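Local structure of 1-pyrroline-5-carboxylate dehydrogenase (Thermus thermophilus, 1UZB) at residues R7-E12 against D134-I139; R100-A105 against D140-Y145; E115-L120 against E130-V135; V124-V129 against Y315-Q320. The protein probably oxidises glutamate semialdehyde, the open form of 1-pyrroline-5-carboxylate, to glutamate with a nicotinamide cofactor, as an enzyme of the aldehyde dehydrogenase family. All blocks are in the same frame, centred on the assembly; numbering follows the deposited sequence.

Contact 1. Residues R7-E12 against D134-I139; sequences RNEPIE and DVAEAI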
# COMPACT_ATOMS: atom_id res chain seq x y z
N ARG A 7 -21.79 -2.19 2.50
CA ARG A 7 -22.41 -3.47 2.80
C ARG A 7 -23.75 -3.44 2.07
O ARG A 7 -24.38 -2.39 1.97
CB ARG A 7 -22.67 -3.65 4.30
CG ARG A 7 -21.43 -3.61 5.18
CD ARG A 7 -21.64 -4.42 6.46
NE ARG A 7 -22.82 -3.99 7.21
CZ ARG A 7 -22.90 -2.86 7.90
NH1 ARG A 7 -21.87 -2.03 7.94
NH2 ARG A 7 -24.01 -2.55 8.55
N ASN A 8 -24.17 -4.58 1.54
CA ASN A 8 -25.45 -4.63 0.84
C ASN A 8 -26.62 -4.54 1.82
O ASN A 8 -26.56 -5.07 2.93
CB ASN A 8 -25.58 -5.92 0.02
CG ASN A 8 -24.59 -5.99 -1.12
OD1 ASN A 8 -23.48 -6.50 -0.97
ND2 ASN A 8 -24.99 -5.46 -2.27
N GLU A 9 -27.68 -3.85 1.39
CA GLU A 9 -28.88 -3.69 2.20
C GLU A 9 -29.58 -5.05 2.27
O GLU A 9 -29.87 -5.65 1.24
CB GLU A 9 -29.80 -2.66 1.55
CG GLU A 9 -31.12 -2.39 2.27
CD GLU A 9 -30.96 -1.62 3.56
OE1 GLU A 9 -29.96 -0.88 3.70
OE2 GLU A 9 -31.84 -1.73 4.44
N PRO A 10 -29.86 -5.55 3.48
CA PRO A 10 -30.53 -6.85 3.61
C PRO A 10 -31.89 -6.88 2.91
O PRO A 10 -32.65 -5.92 2.99
CB PRO A 10 -30.66 -7.02 5.12
CG PRO A 10 -29.44 -6.33 5.63
CD PRO A 10 -29.42 -5.06 4.80
N ILE A 11 -32.18 -7.98 2.23
CA ILE A 11 -33.45 -8.15 1.54
C ILE A 11 -34.43 -8.79 2.52
O ILE A 11 -34.20 -9.90 3.01
CB ILE A 11 -33.30 -9.06 0.30
CG1 ILE A 11 -32.31 -8.42 -0.68
CG2 ILE A 11 -34.65 -9.27 -0.37
CD1 ILE A 11 -31.99 -9.28 -1.89
N GLU A 12 -35.53 -8.09 2.80
CA GLU A 12 -36.54 -8.57 3.73
C GLU A 12 -37.27 -9.81 3.20
O GLU A 12 -37.69 -9.84 2.04
CB GLU A 12 -37.54 -7.45 4.03
CG GLU A 12 -38.62 -7.83 5.02
CD GLU A 12 -38.07 -8.29 6.35
OE1 GLU A 12 -37.36 -7.50 7.02
OE2 GLU A 12 -38.33 -9.45 6.73
N ASP A 134 -35.82 -5.18 -4.94
CA ASP A 134 -35.75 -4.04 -5.85
C ASP A 134 -35.32 -2.79 -5.07
O ASP A 134 -34.34 -2.14 -5.42
CB ASP A 134 -37.14 -3.83 -6.49
CG ASP A 134 -37.13 -2.84 -7.65
OD1 ASP A 134 -36.49 -1.78 -7.53
OD2 ASP A 134 -37.79 -3.13 -8.67
N VAL A 135 -36.05 -2.47 -4.01
CA VAL A 135 -35.72 -1.29 -3.21
C VAL A 135 -34.34 -1.42 -2.56
O VAL A 135 -33.59 -0.44 -2.48
CB VAL A 135 -36.79 -1.04 -2.13
CG1 VAL A 135 -36.41 0.17 -1.29
CG2 VAL A 135 -38.14 -0.80 -2.80
N ALA A 136 -34.00 -2.62 -2.10
CA ALA A 136 -32.70 -2.84 -1.47
C ALA A 136 -31.58 -2.55 -2.47
O ALA A 136 -30.55 -1.96 -2.11
CB ALA A 136 -32.60 -4.28 -0.98
N GLU A 137 -31.77 -2.95 -3.73
CA GLU A 137 -30.78 -2.72 -4.77
C GLU A 137 -30.64 -1.21 -5.04
O GLU A 137 -29.54 -0.74 -5.28
CB GLU A 137 -31.18 -3.44 -6.06
CG GLU A 137 -30.14 -3.35 -7.17
CD GLU A 137 -30.59 -4.03 -8.45
OE1 GLU A 137 -31.16 -5.14 -8.37
OE2 GLU A 137 -30.37 -3.46 -9.53
N ALA A 138 -31.75 -0.48 -5.01
CA ALA A 138 -31.72 0.97 -5.23
C ALA A 138 -30.86 1.63 -4.15
O ALA A 138 -30.03 2.49 -4.45
CB ALA A 138 -33.14 1.53 -5.20
N ILE A 139 -31.09 1.24 -2.90
CA ILE A 139 -30.32 1.79 -1.79
C ILE A 139 -28.85 1.43 -2.02
O ILE A 139 -27.97 2.28 -1.84
CB ILE A 139 -30.82 1.20 -0.45
CG1 ILE A 139 -32.25 1.69 -0.17
CG2 ILE A 139 -29.90 1.60 0.68
CD1 ILE A 139 -32.97 0.92 0.91
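Glu9 and Ile11 meet Ala136 and Ile139 where an extended loop of the N-terminal region runs alongside helix 128-149, roughly antiparallel to it, a loop-on-helix packing ahead of helix 17-32. The apolar contacts gather round the methyl of Ala136. Its CB lies 4.0 Å from Glu9 CG and 4.2 Å from Ile11 CG1, and the small side chain allows the CA atoms of Glu9 and Ala136 to approach to 5.4 Å. The loop backbone rests on the same methyl, with Glu9 O 3.8 Å from Ala136 CB. Ile139 supplies the second apolar surface: its side chain crosses that of Glu9 obliquely, CD1 reaching Glu9 CG at 4.0 Å.

The polar bonds of Glu9 lie beyond these two segments. Glu9 OE1 forms a salt bridge with Arg110 and OE2 one with Lys113, tying the loop to the end of helix 95-111 and the start of helix 113-124, while Glu9 N donates to Asp140 OD1, next along the same helix 128-149. With CG trans to the backbone N (chi1 179°), the aliphatic part of Glu9 runs toward the helix; the bend at chi2 (72°) then turns the carboxylate past Ile139, leaving Glu9 OE1 3.9 Å from Ile139 CG2.

Contact 2. Residues R100-A105 against D140-Y145; sequences RLLLKA and DFIEYY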
# COMPACT_ATOMS: atom_id res chain seq x y z
N ARG A 100 -21.90 13.05 0.01
CA ARG A 100 -22.72 13.15 1.22
C ARG A 100 -24.18 13.34 0.83
O ARG A 100 -25.07 12.84 1.51
CB ARG A 100 -22.26 14.31 2.11
CG ARG A 100 -21.09 13.97 3.03
CD ARG A 100 -20.76 15.13 3.96
NE ARG A 100 -19.97 16.19 3.32
CZ ARG A 100 -18.65 16.17 3.20
NH1 ARG A 100 -17.95 15.15 3.68
NH2 ARG A 100 -18.01 17.16 2.59
N LEU A 101 -24.44 14.04 -0.28
CA LEU A 101 -25.81 14.25 -0.71
C LEU A 101 -26.43 12.89 -1.07
O LEU A 101 -27.57 12.60 -0.72
CB LEU A 101 -25.86 15.20 -1.92
CG LEU A 101 -26.96 16.27 -1.83
CD1 LEU A 101 -26.86 17.21 -3.03
CD2 LEU A 101 -28.33 15.61 -1.76
N LEU A 102 -25.67 12.05 -1.77
CA LEU A 102 -26.17 10.72 -2.11
C LEU A 102 -26.45 9.93 -0.84
O LEU A 102 -27.49 9.29 -0.72
CB LEU A 102 -25.17 9.96 -2.99
CG LEU A 102 -25.43 10.00 -4.50
CD1 LEU A 102 -25.19 11.41 -5.01
CD2 LEU A 102 -24.53 8.99 -5.21
N LEU A 103 -25.51 9.97 0.11
CA LEU A 103 -25.71 9.23 1.35
C LEU A 103 -26.98 9.68 2.07
O LEU A 103 -27.68 8.86 2.67
CB LEU A 103 -24.49 9.39 2.25
CG LEU A 103 -23.20 8.76 1.73
CD1 LEU A 103 -22.04 9.14 2.64
CD2 LEU A 103 -23.35 7.24 1.64
N LYS A 104 -27.28 10.97 2.01
CA LYS A 104 -28.49 11.47 2.63
C LYS A 104 -29.70 10.85 1.92
O LYS A 104 -30.64 10.40 2.57
CB LYS A 104 -28.54 13.00 2.54
CG LYS A 104 -29.90 13.60 2.85
CD LYS A 104 -30.40 13.24 4.24
CE LYS A 104 -29.69 14.02 5.32
NZ LYS A 104 -30.35 13.84 6.66
N ALA A 105 -29.67 10.84 0.59
CA ALA A 105 -30.77 10.26 -0.17
C ALA A 105 -30.97 8.79 0.17
O ALA A 105 -32.11 8.31 0.25
CB ALA A 105 -30.51 10.43 -1.67
N ASP A 140 -28.59 0.19 -2.43
CA ASP A 140 -27.22 -0.25 -2.70
C ASP A 140 -26.53 0.62 -3.75
O ASP A 140 -25.37 0.99 -3.58
CB ASP A 140 -27.18 -1.71 -3.17
CG ASP A 140 -27.41 -2.71 -2.05
OD1 ASP A 140 -27.41 -2.31 -0.86
OD2 ASP A 140 -27.59 -3.90 -2.36
N PHE A 141 -27.23 0.94 -4.83
CA PHE A 141 -26.64 1.78 -5.88
C PHE A 141 -26.20 3.13 -5.31
O PHE A 141 -25.10 3.60 -5.60
CB PHE A 141 -27.62 2.01 -7.03
CG PHE A 141 -27.68 0.90 -8.03
CD1 PHE A 141 -28.90 0.41 -8.46
CD2 PHE A 141 -26.51 0.36 -8.58
CE1 PHE A 141 -28.98 -0.60 -9.42
CE2 PHE A 141 -26.58 -0.64 -9.55
CZ PHE A 141 -27.82 -1.13 -9.97
N ILE A 142 -27.06 3.74 -4.51
CA ILE A 142 -26.74 5.04 -3.93
C ILE A 142 -25.53 4.95 -3.01
O ILE A 142 -24.59 5.74 -3.12
CB ILE A 142 -27.94 5.61 -3.15
CG1 ILE A 142 -29.16 5.74 -4.06
CG2 ILE A 142 -27.58 6.98 -2.58
CD1 ILE A 142 -30.44 6.10 -3.32
N GLU A 143 -25.54 3.97 -2.10
CA GLU A 143 -24.45 3.79 -1.15
C GLU A 143 -23.14 3.45 -1.86
O GLU A 143 -22.07 3.97 -1.51
CB GLU A 143 -24.78 2.66 -0.17
CG GLU A 143 -25.95 2.93 0.77
CD GLU A 143 -25.58 3.85 1.93
OE1 GLU A 143 -24.38 4.11 2.13
OE2 GLU A 143 -26.50 4.30 2.64
N TYR A 144 -23.22 2.58 -2.87
CA TYR A 144 -22.04 2.17 -3.61
C TYR A 144 -21.45 3.30 -4.44
O TYR A 144 -20.26 3.60 -4.33
CB TYR A 144 -22.37 0.98 -4.52
CG TYR A 144 -21.15 0.38 -5.18
CD1 TYR A 144 -20.41 -0.62 -4.54
CD2 TYR A 144 -20.72 0.83 -6.42
CE1 TYR A 144 -19.25 -1.15 -5.14
CE2 TYR A 144 -19.57 0.32 -7.02
CZ TYR A 144 -18.85 -0.67 -6.37
OH TYR A 144 -17.72 -1.17 -6.97
N TYR A 145 -22.27 3.93 -5.27
CA TYR A 145 -21.78 5.02 -6.12
C TYR A 145 -21.28 6.22 -5.31
O TYR A 145 -20.36 6.91 -5.74
CB TYR A 145 -22.87 5.45 -7.12
CG TYR A 145 -23.20 4.39 -8.16
CD1 TYR A 145 -24.47 4.31 -8.71
CD2 TYR A 145 -22.24 3.46 -8.58
CE1 TYR A 145 -24.80 3.33 -9.66
CE2 TYR A 145 -22.55 2.47 -9.53
CZ TYR A 145 -23.83 2.42 -10.06
OH TYR A 145 -24.16 1.43 -10.96
O HOH W 1 -27.07 6.43 4.14
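Ile142 presses its CG2 methyl onto the backbone of Leu102, and this is the tight part of a buried, nearly antiparallel helix pair. The axes of segments 100-105 and 140-145 approach to 8.6 Å at 158°. Ile142 CG2 is 3.0 Å from Leu102 O, a very short carbon-oxygen approach, and 3.9 Å from Leu102 CB. The two side chains cross at a slant, so that the branch methyl of Ile142 meets the root of the leucine rather than its end. Leu102 CD2 continues past it along helix 128-149 and reaches Tyr145 CB at 4.4 Å. The phenol end of Tyr145 leads elsewhere, its OH bonding to Gly498 N and its ring meeting that of Tyr502.

The other flank is polar and hydrated. Glu143 starts away from helix 95-111, but a bend at chi2 (-77°) swings its carboxylate back, and it stands at about a right angle to Leu103, with OE1 3.3 Å from Leu103 CD2. Water 1 spans this side, donating to Leu103 O at 2.9 Å and to Glu143 OE2 at 2.7 Å. Arg147 and Arg110 form salt bridges with OE1 and OE2 of the same carboxylate.

Helix 188-199 packs on the apolar flank through Thr191, Val195 and Ala199, touching Ile142, Tyr145 and Leu102. Phe516 of a second subunit packs on Leu103, placing helix 95-111 between helix 128-149 and the subunit interface.

Contact 3. Residues E115-L120 against E130-V135; sequences ELEATL and EASADV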
# COMPACT_ATOMS: atom_id res chain seq x y z
N GLU A 115 -42.90 1.55 2.12
CA GLU A 115 -43.78 2.30 1.23
C GLU A 115 -43.40 2.06 -0.23
O GLU A 115 -44.26 1.83 -1.08
CB GLU A 115 -43.67 3.80 1.53
CG GLU A 115 -44.66 4.65 0.74
CD GLU A 115 -44.27 6.12 0.73
OE1 GLU A 115 -43.60 6.57 1.68
OE2 GLU A 115 -44.65 6.82 -0.23
N LEU A 116 -42.10 2.13 -0.53
CA LEU A 116 -41.63 1.91 -1.90
C LEU A 116 -41.91 0.48 -2.35
O LEU A 116 -42.31 0.26 -3.49
CB LEU A 116 -40.14 2.24 -2.00
CG LEU A 116 -39.81 3.73 -1.86
CD1 LEU A 116 -38.31 3.92 -1.78
CD2 LEU A 116 -40.39 4.51 -3.03
N GLU A 117 -41.69 -0.49 -1.47
CA GLU A 117 -41.95 -1.88 -1.80
C GLU A 117 -43.43 -2.08 -2.11
O GLU A 117 -43.78 -2.72 -3.10
CB GLU A 117 -41.54 -2.79 -0.63
CG GLU A 117 -40.06 -2.76 -0.29
CD GLU A 117 -39.74 -3.52 0.98
OE1 GLU A 117 -40.69 -3.90 1.70
OE2 GLU A 117 -38.54 -3.72 1.28
N ALA A 118 -44.29 -1.52 -1.26
CA ALA A 118 -45.73 -1.64 -1.45
C ALA A 118 -46.17 -1.00 -2.76
O ALA A 118 -47.09 -1.49 -3.42
CB ALA A 118 -46.46 -0.99 -0.28
N THR A 119 -45.51 0.09 -3.14
CA THR A 119 -45.85 0.77 -4.38
C THR A 119 -45.49 -0.13 -5.56
O THR A 119 -46.20 -0.17 -6.56
CB THR A 119 -45.14 2.13 -4.49
OG1 THR A 119 -45.47 2.93 -3.34
CG2 THR A 119 -45.61 2.87 -5.74
N LEU A 120 -44.38 -0.86 -5.45
CA LEU A 120 -43.96 -1.78 -6.50
C LEU A 120 -44.96 -2.93 -6.63
O LEU A 120 -45.27 -3.38 -7.73
CB LEU A 120 -42.57 -2.35 -6.20
CG LEU A 120 -41.39 -1.41 -6.41
CD1 LEU A 120 -40.13 -2.08 -5.90
CD2 LEU A 120 -41.25 -1.06 -7.89
N GLU A 130 -39.76 -9.83 -4.10
CA GLU A 130 -39.23 -9.23 -5.32
C GLU A 130 -39.21 -7.71 -5.12
O GLU A 130 -38.27 -7.03 -5.53
CB GLU A 130 -40.10 -9.60 -6.53
CG GLU A 130 -39.97 -11.04 -7.01
CD GLU A 130 -38.59 -11.39 -7.54
OE1 GLU A 130 -37.90 -10.49 -8.08
OE2 GLU A 130 -38.19 -12.57 -7.45
N ALA A 131 -40.25 -7.18 -4.48
CA ALA A 131 -40.32 -5.75 -4.22
C ALA A 131 -39.21 -5.32 -3.26
O ALA A 131 -38.55 -4.31 -3.49
CB ALA A 131 -41.69 -5.38 -3.65
N SER A 132 -38.99 -6.09 -2.20
CA SER A 132 -37.96 -5.75 -1.24
C SER A 132 -36.57 -5.78 -1.88
O SER A 132 -35.73 -4.92 -1.60
CB SER A 132 -38.01 -6.70 -0.04
OG SER A 132 -37.05 -6.34 0.94
N ALA A 133 -36.32 -6.77 -2.73
CA ALA A 133 -35.02 -6.87 -3.40
C ALA A 133 -34.77 -5.66 -4.29
O ALA A 133 -33.64 -5.17 -4.38
CB ALA A 133 -34.95 -8.15 -4.22
N ASP A 134 -35.82 -5.18 -4.94
CA ASP A 134 -35.75 -4.04 -5.85
C ASP A 134 -35.32 -2.79 -5.07
O ASP A 134 -34.34 -2.14 -5.42
CB ASP A 134 -37.14 -3.83 -6.49
CG ASP A 134 -37.13 -2.84 -7.65
OD1 ASP A 134 -36.49 -1.78 -7.53
OD2 ASP A 134 -37.79 -3.13 -8.67
N VAL A 135 -36.05 -2.47 -4.01
CA VAL A 135 -35.72 -1.29 -3.21
C VAL A 135 -34.34 -1.42 -2.56
O VAL A 135 -33.59 -0.44 -2.48
CB VAL A 135 -36.79 -1.04 -2.13
CG1 VAL A 135 -36.41 0.17 -1.29
CG2 VAL A 135 -38.14 -0.80 -2.80
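Glu117 reaches alongside Ser132 with its chain extended beyond CG, and Ser132 OG, in one of the two conformers modelled, donates to Glu117 OE2 at 3.0 Å. The hydroxyl meets the oxygen from above the carboxylate plane, 53° out of it. Glu117 OE1 is turned to Arg114 NE in a salt bridge, and Ser132 OG also accepts from Glu12 N. Lower down the same chain, Glu117 CG meets Val135 CG2 at 3.7 Å, the two side chains crossing at about a right angle. That methyl, anti to its own carbonyl carbon while CG1 lies trans to N (chi1 178°), also touches Leu116 CB at 3.7 Å.

The two segments belong to successive helices, 113-124 and 128-149, joined by a short turn into a splayed pair; the axes of the two segments pass 8.4 Å apart at 126°. Ala131 sits at the close crossing: its CB lies 3.4 Å from Glu117 O, and the CA atoms of Ala131 and Glu117 come to 4.8 Å. Were Glu117 exchanged for an alanine, Arg114 would probably lose its carboxylate mate, and Ser132 OG, in this conformer, its acceptor.

Leu120 leans obliquely over Asp134, its CD1 methyl 3.5 Å from Asp134 CB. The carboxylate beyond is held by Lys126 and by Ala188 N. Met23 of helix 17-32 touches Glu117, whereas Ile222 of helix 213-226 packs on Leu116.

Contact 4. Residues V124-V129 against Y315-Q320; sequences VGKNWV and YGFQGQ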
# COMPACT_ATOMS: atom_id res chain seq x y z
N VAL A 124 -46.40 -2.47 -10.39
CA VAL A 124 -45.83 -3.39 -11.38
C VAL A 124 -46.02 -4.87 -11.08
O VAL A 124 -45.47 -5.73 -11.77
CB VAL A 124 -44.33 -3.10 -11.65
CG1 VAL A 124 -44.17 -1.69 -12.22
CG2 VAL A 124 -43.51 -3.26 -10.39
N GLY A 125 -46.79 -5.18 -10.04
CA GLY A 125 -47.09 -6.57 -9.73
C GLY A 125 -46.00 -7.47 -9.18
O GLY A 125 -45.99 -8.67 -9.48
N LYS A 126 -45.10 -6.92 -8.39
CA LYS A 126 -44.05 -7.72 -7.78
C LYS A 126 -44.59 -8.28 -6.48
O LYS A 126 -45.36 -7.61 -5.79
CB LYS A 126 -42.81 -6.88 -7.46
CG LYS A 126 -42.10 -6.35 -8.68
CD LYS A 126 -40.66 -5.98 -8.37
CE LYS A 126 -39.92 -5.73 -9.67
NZ LYS A 126 -38.45 -5.56 -9.47
N ASN A 127 -44.23 -9.52 -6.14
CA ASN A 127 -44.67 -10.05 -4.86
C ASN A 127 -43.80 -9.35 -3.81
O ASN A 127 -42.94 -8.53 -4.16
CB ASN A 127 -44.58 -11.59 -4.79
CG ASN A 127 -43.17 -12.13 -4.87
OD1 ASN A 127 -42.19 -11.41 -4.68
ND2 ASN A 127 -43.05 -13.43 -5.13
N TRP A 128 -44.01 -9.65 -2.54
CA TRP A 128 -43.29 -8.98 -1.47
C TRP A 128 -41.76 -9.02 -1.51
O TRP A 128 -41.11 -7.99 -1.35
CB TRP A 128 -43.78 -9.49 -0.12
CG TRP A 128 -45.23 -9.19 0.18
CD1 TRP A 128 -46.23 -8.90 -0.71
CD2 TRP A 128 -45.85 -9.24 1.47
NE1 TRP A 128 -47.43 -8.76 -0.06
CE2 TRP A 128 -47.23 -8.97 1.28
CE3 TRP A 128 -45.38 -9.49 2.76
CZ2 TRP A 128 -48.13 -8.94 2.35
CZ3 TRP A 128 -46.28 -9.46 3.82
CH2 TRP A 128 -47.64 -9.19 3.61
N VAL A 129 -41.18 -10.21 -1.69
CA VAL A 129 -39.73 -10.30 -1.70
C VAL A 129 -39.10 -9.70 -2.95
O VAL A 129 -38.01 -9.13 -2.89
CB VAL A 129 -39.25 -11.76 -1.49
CG1 VAL A 129 -39.78 -12.28 -0.16
CG2 VAL A 129 -39.71 -12.63 -2.64
N TYR A 315 -38.99 -18.06 -13.16
CA TYR A 315 -40.28 -17.49 -12.80
C TYR A 315 -40.32 -16.34 -11.81
O TYR A 315 -41.39 -15.79 -11.54
CB TYR A 315 -41.20 -18.64 -12.36
CG TYR A 315 -41.31 -19.72 -13.43
CD1 TYR A 315 -41.84 -19.44 -14.69
CD2 TYR A 315 -40.85 -21.01 -13.19
CE1 TYR A 315 -41.90 -20.41 -15.69
CE2 TYR A 315 -40.90 -21.99 -14.18
CZ TYR A 315 -41.42 -21.69 -15.42
OH TYR A 315 -41.46 -22.66 -16.40
N GLY A 316 -39.16 -15.96 -11.27
CA GLY A 316 -39.12 -14.82 -10.36
C GLY A 316 -39.64 -13.61 -11.11
O GLY A 316 -39.24 -13.37 -12.25
N PHE A 317 -40.51 -12.83 -10.48
CA PHE A 317 -41.15 -11.67 -11.11
C PHE A 317 -41.70 -12.04 -12.49
O PHE A 317 -41.55 -11.31 -13.47
CB PHE A 317 -40.22 -10.46 -11.21
CG PHE A 317 -40.93 -9.19 -11.66
CD1 PHE A 317 -42.19 -8.86 -11.15
CD2 PHE A 317 -40.35 -8.34 -12.60
CE1 PHE A 317 -42.87 -7.71 -11.58
CE2 PHE A 317 -41.02 -7.19 -13.03
CZ PHE A 317 -42.28 -6.88 -12.53
N GLN A 318 -42.30 -13.22 -12.55
CA GLN A 318 -42.93 -13.71 -13.76
C GLN A 318 -42.00 -13.77 -14.99
O GLN A 318 -42.46 -13.66 -16.13
CB GLN A 318 -44.16 -12.84 -14.06
CG GLN A 318 -45.23 -12.82 -12.94
CD GLN A 318 -44.89 -11.95 -11.73
OE1 GLN A 318 -44.34 -12.43 -10.73
NE2 GLN A 318 -45.22 -10.67 -11.81
N GLY A 319 -40.71 -13.98 -14.74
CA GLY A 319 -39.75 -14.05 -15.82
C GLY A 319 -39.48 -12.74 -16.53
O GLY A 319 -38.85 -12.71 -17.59
N GLN A 320 -39.95 -11.64 -15.95
CA GLN A 320 -39.77 -10.32 -16.54
C GLN A 320 -38.46 -9.68 -16.11
O GLN A 320 -38.43 -8.58 -15.57
CB GLN A 320 -40.95 -9.42 -16.17
CG GLN A 320 -42.29 -9.98 -16.64
CD GLN A 320 -43.47 -9.16 -16.15
OE1 GLN A 320 -44.26 -8.66 -16.94
NE2 GLN A 320 -43.59 -9.03 -14.83
O HOH W 2 -45.73 -7.44 -13.80
O HOH W 3 -43.21 -11.30 -8.28
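Gln318 NE2 is shared by two carbonyls, Gly125 O at 3.2 Å and Pro362 O. The bond to Gly125 is bent (144° at the hydrogen) and approaches from above the carbonyl plane. It joins the turn between helices 113-124 and 128-149, where Gly125 takes a positive phi, to the loop that leads in aldehyde dehydrogenases to the cysteine nucleophile, here probably the cysteine two residues past Gln320. The other amide atom, Gln318 OE1, accepts from Gly361 N and from water 3, which in turn accepts from the backbone N of Asn127.

Phe317 fills the space beside this bond. Its CG is trans to the backbone N (chi1 -171°), which brings the ring under the extended chain of Lys126. Lys126 CE lies over the ring centre, 3.8 Å from the Phe317 centroid and 7° off the normal, a CH-pi contact. NZ follows as a cation-pi partner 4.8 Å from that centroid and continues to its salt bridge with Asp134. Gln320 NE2 covers the opposite face near the rim. Replacing Phe317 with an alanine is likely to open a gap between Lys126 and Gln320 and leave the lysine chain less fixed.

The ring edge is turned to Val124, whose O is 3.3 Å from Phe317 CE1. Water 2 donates to the same Val124 O at 2.7 Å and accepts from Gln320 NE2 at 2.9 Å.

Helix 128-149 is common to all four contacts, which follow it from contact 4 at its N-terminal end through 3 and 1 to contact 2; the centres of contacts 2 and 4 are 26 Å apart. Contacts 1 and 3 share Asp134 and Val135, with centres 10 Å apart. Asp134 OD2 also links both to contact 4 through Lys126 NZ at 2.6 Å. Asp140 OD1 joins contacts 1 and 2, accepting from Glu9 N at 2.7 Å. Contact 4 lies nearest in sequence to the probable catalytic cysteine, and Gln320 O there accepts from Asn184, which by family analogy probably helps form the oxyanion hole. Contact 2 instead faces the subunit interfaces.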